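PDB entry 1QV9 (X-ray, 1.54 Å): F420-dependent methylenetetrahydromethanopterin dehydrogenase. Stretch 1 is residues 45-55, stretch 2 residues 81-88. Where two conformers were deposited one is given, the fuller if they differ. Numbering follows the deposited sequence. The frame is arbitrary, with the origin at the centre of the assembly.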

# COMPACT_ATOMS: atom_id res chain seq x y z
N ASP A 45 -37.18 -7.87 15.70
CA ASP A 45 -38.38 -7.20 16.20
C ASP A 45 -38.89 -8.04 17.39
O ASP A 45 -38.53 -9.20 17.55
N PRO A 46 -39.79 -7.49 18.21
CA PRO A 46 -40.28 -8.26 19.35
C PRO A 46 -40.85 -9.65 19.06
O PRO A 46 -40.62 -10.59 19.81
N GLU A 47 -41.60 -9.79 17.97
CA GLU A 47 -42.20 -11.08 17.65
C GLU A 47 -41.12 -12.13 17.38
O GLU A 47 -41.18 -13.24 17.90
N CYS A 48 -40.15 -11.75 16.55
CA CYS A 48 -39.07 -12.67 16.20
C CYS A 48 -38.20 -12.97 17.41
O CYS A 48 -37.83 -14.13 17.63
N VAL A 49 -37.87 -11.95 18.21
CA VAL A 49 -37.02 -12.22 19.37
C VAL A 49 -37.71 -13.14 20.36
O VAL A 49 -37.08 -14.05 20.93
N GLU A 50 -39.01 -12.93 20.58
CA GLU A 50 -39.74 -13.80 21.50
C GLU A 50 -39.67 -15.24 20.98
O GLU A 50 -39.46 -16.18 21.74
N ALA A 51 -39.82 -15.42 19.67
CA ALA A 51 -39.72 -16.75 19.09
C ALA A 51 -38.34 -17.36 19.29
O ALA A 51 -38.24 -18.54 19.56
N ALA A 52 -37.29 -16.56 19.14
CA ALA A 52 -35.92 -17.04 19.33
C ALA A 52 -35.71 -17.46 20.79
O ALA A 52 -35.15 -18.53 21.07
N VAL A 53 -36.13 -16.61 21.72
CA VAL A 53 -35.93 -16.95 23.12
C VAL A 53 -36.78 -18.18 23.53
O VAL A 53 -36.33 -19.02 24.31
N GLU A 54 -37.99 -18.29 22.99
CA GLU A 54 -38.85 -19.44 23.27
C GLU A 54 -38.14 -20.72 22.80
O GLU A 54 -38.14 -21.74 23.50
N MSE A 55 -37.52 -20.66 21.62
CA MSE A 55 -36.77 -21.81 21.08
C MSE A 55 -35.68 -22.19 22.07
O MSE A 55 -35.46 -23.36 22.39
N SER A 81 -35.23 -5.89 24.25
CA SER A 81 -35.78 -5.65 25.59
C SER A 81 -36.68 -6.81 26.01
O SER A 81 -36.72 -7.19 27.19
N LYS A 82 -37.39 -7.38 25.04
CA LYS A 82 -38.23 -8.53 25.29
C LYS A 82 -37.35 -9.74 25.68
O LYS A 82 -37.68 -10.48 26.59
N ALA A 83 -36.23 -9.93 24.98
CA ALA A 83 -35.34 -11.03 25.34
C ALA A 83 -34.83 -10.82 26.77
O ALA A 83 -34.69 -11.80 27.52
N ARG A 84 -34.49 -9.58 27.11
CA ARG A 84 -33.99 -9.30 28.46
C ARG A 84 -35.04 -9.65 29.49
O ARG A 84 -34.73 -10.32 30.46
N GLU A 85 -36.29 -9.27 29.26
CA GLU A 85 -37.35 -9.61 30.21
C GLU A 85 -37.49 -11.12 30.39
O GLU A 85 -37.56 -11.64 31.51
N MSE A 86 -37.55 -11.83 29.26
CA MSE A 86 -37.69 -13.28 29.30
C MSE A 86 -36.53 -13.99 29.98
O MSE A 86 -36.75 -14.90 30.77
N LEU A 87 -35.30 -13.58 29.67
CA LEU A 87 -34.14 -14.21 30.28
C LEU A 87 -34.03 -13.87 31.75
O LEU A 87 -33.63 -14.71 32.56
N ALA A 88 -34.40 -12.64 32.09
CA ALA A 88 -34.35 -12.19 33.48
C ALA A 88 -35.36 -12.99 34.31
O ALA A 88 -35.12 -13.25 35.50

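The helices formed by residues 46-55 and 81-88 run in roughly the same direction, their axes inclined by 30° and 8.9 Å apart at closest approach, and no hydrogen bond joins them; the contact rests on side-chain packing. Ser-81, at the start of the second stretch, adopts the m rotamer and points sideways, out of reach of the first helix; its OG accepts a weak hydrogen bond from Arg-84 NH1 (2.9 Å).

Lys-82 points toward the partner helix. With chi1 t and chi2 p, its chain extends alongside the t rotamer of Glu-50, CE lying 3.8 Å from Glu-50 OE2. The charges attract without forming a salt bridge, since Lys-82 NZ stays 4.5 Å from Glu-50 OE2.

Ala-83 marks a close approach of the backbones, its CA 6.3 Å from that of Val-49. Its small methyl group fits against two valines, both t and both pointing toward the second helix: Ala-83 CB lies 3.5 Å from Val-49 CG1 and 3.8 Å from Val-53 CG2.

Arg-84 (chi1 m) points away, and its guanidinium group is also hydrogen-bonded elsewhere in the structure. Glu-85, likewise m, is exposed and makes no contact with the first helix.

Met-86, a selenomethionine deposited in two conformers, points toward the first helix and has the largest covered area in its stretch. In the conformer described, its m, t, p chain places CE 3.7 Å from Val-53 CG1 and 3.8 Å from the backbone Glu-50 O, while SE lies 4.0 Å from Glu-50 CG. That carbonyl already accepts the helical hydrogen bond from Glu-54 N, so the methyl packs against satisfied backbone.

Leu-87 (m, t) leaves its backbone sideways, but its end comes nearer, bringing CD2 within 4.2 Å of Val-53 CG1. Val-53 thereby touches Ala-83, Met-86 and Leu-87, whereas Ala-88 lies out of reach.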

# COMPACT_ATOMS: atom_id res chain seq x y z
CB ASP A 45 -39.45 -7.16 15.13
CG ASP A 45 -39.69 -8.52 14.55
OD1 ASP A 45 -38.94 -8.92 13.64
OD2 ASP A 45 -40.60 -9.22 15.04
CB PRO A 46 -41.32 -7.33 19.98
CG PRO A 46 -40.81 -5.96 19.62
CD PRO A 46 -40.40 -6.15 18.17
CB GLU A 47 -43.13 -10.96 16.44
CG GLU A 47 -44.22 -9.89 16.59
CD GLU A 47 -43.87 -8.56 15.89
OE1 GLU A 47 -43.00 -7.79 16.39
OE2 GLU A 47 -44.47 -8.29 14.82
CB CYS A 48 -38.22 -12.07 15.07
SG CYS A 48 -39.12 -12.14 13.46
CB VAL A 49 -36.55 -10.91 20.04
CG1 VAL A 49 -35.74 -11.24 21.34
CG2 VAL A 49 -35.61 -10.14 19.07
CB GLU A 50 -41.20 -13.33 21.66
CG GLU A 50 -42.02 -14.25 22.54
CD GLU A 50 -43.38 -13.69 22.94
OE1 GLU A 50 -44.05 -14.33 23.77
OE2 GLU A 50 -43.76 -12.61 22.44
CB ALA A 51 -40.05 -16.69 17.57
CB ALA A 52 -34.93 -15.95 18.97
CB VAL A 53 -36.24 -15.72 24.02
CG1 VAL A 53 -36.04 -16.07 25.50
CG2 VAL A 53 -35.28 -14.58 23.65
CB GLU A 54 -40.21 -19.26 22.58
CG GLU A 54 -41.30 -20.21 23.08
CD GLU A 54 -42.65 -19.96 22.41
OE1 GLU A 54 -43.16 -18.82 22.48
OE2 GLU A 54 -43.21 -20.92 21.83
CB MSE A 55 -36.08 -21.45 19.75
CG MSE A 55 -36.68 -22.04 18.49
SE MSE A 55 -35.45 -21.82 16.99
CE MSE A 55 -35.33 -19.87 17.07
CB SER A 81 -36.55 -4.33 25.64
OG SER A 81 -35.65 -3.26 25.46
CB LYS A 82 -39.06 -8.83 24.03
CG LYS A 82 -40.06 -9.96 24.18
CD LYS A 82 -41.05 -9.75 25.34
CE LYS A 82 -42.14 -10.83 25.33
NZ LYS A 82 -43.07 -10.70 26.49
CB ALA A 83 -34.14 -11.08 24.40
CB ARG A 84 -33.55 -7.84 28.59
CG ARG A 84 -32.24 -7.56 27.85
CD ARG A 84 -31.69 -6.19 28.18
NE ARG A 84 -32.50 -5.10 27.63
CZ ARG A 84 -33.18 -4.24 28.39
NH1 ARG A 84 -33.89 -3.28 27.80
NH2 ARG A 84 -33.13 -4.33 29.72
CB GLU A 85 -38.68 -9.09 29.72
CG GLU A 85 -38.85 -7.62 29.68
CD GLU A 85 -40.28 -7.24 29.29
OE1 GLU A 85 -41.22 -7.79 29.92
OE2 GLU A 85 -40.45 -6.42 28.37
CB MSE A 86 -37.90 -13.80 27.88
CG MSE A 86 -39.08 -13.11 27.17
SE MSE A 86 -39.24 -13.60 25.29
CE MSE A 86 -39.66 -15.51 25.49
CB LEU A 87 -32.86 -13.81 29.53
CG LEU A 87 -32.85 -14.41 28.11
CD1 LEU A 87 -31.67 -13.84 27.32
CD2 LEU A 87 -32.77 -15.95 28.18
CB ALA A 88 -34.68 -10.71 33.57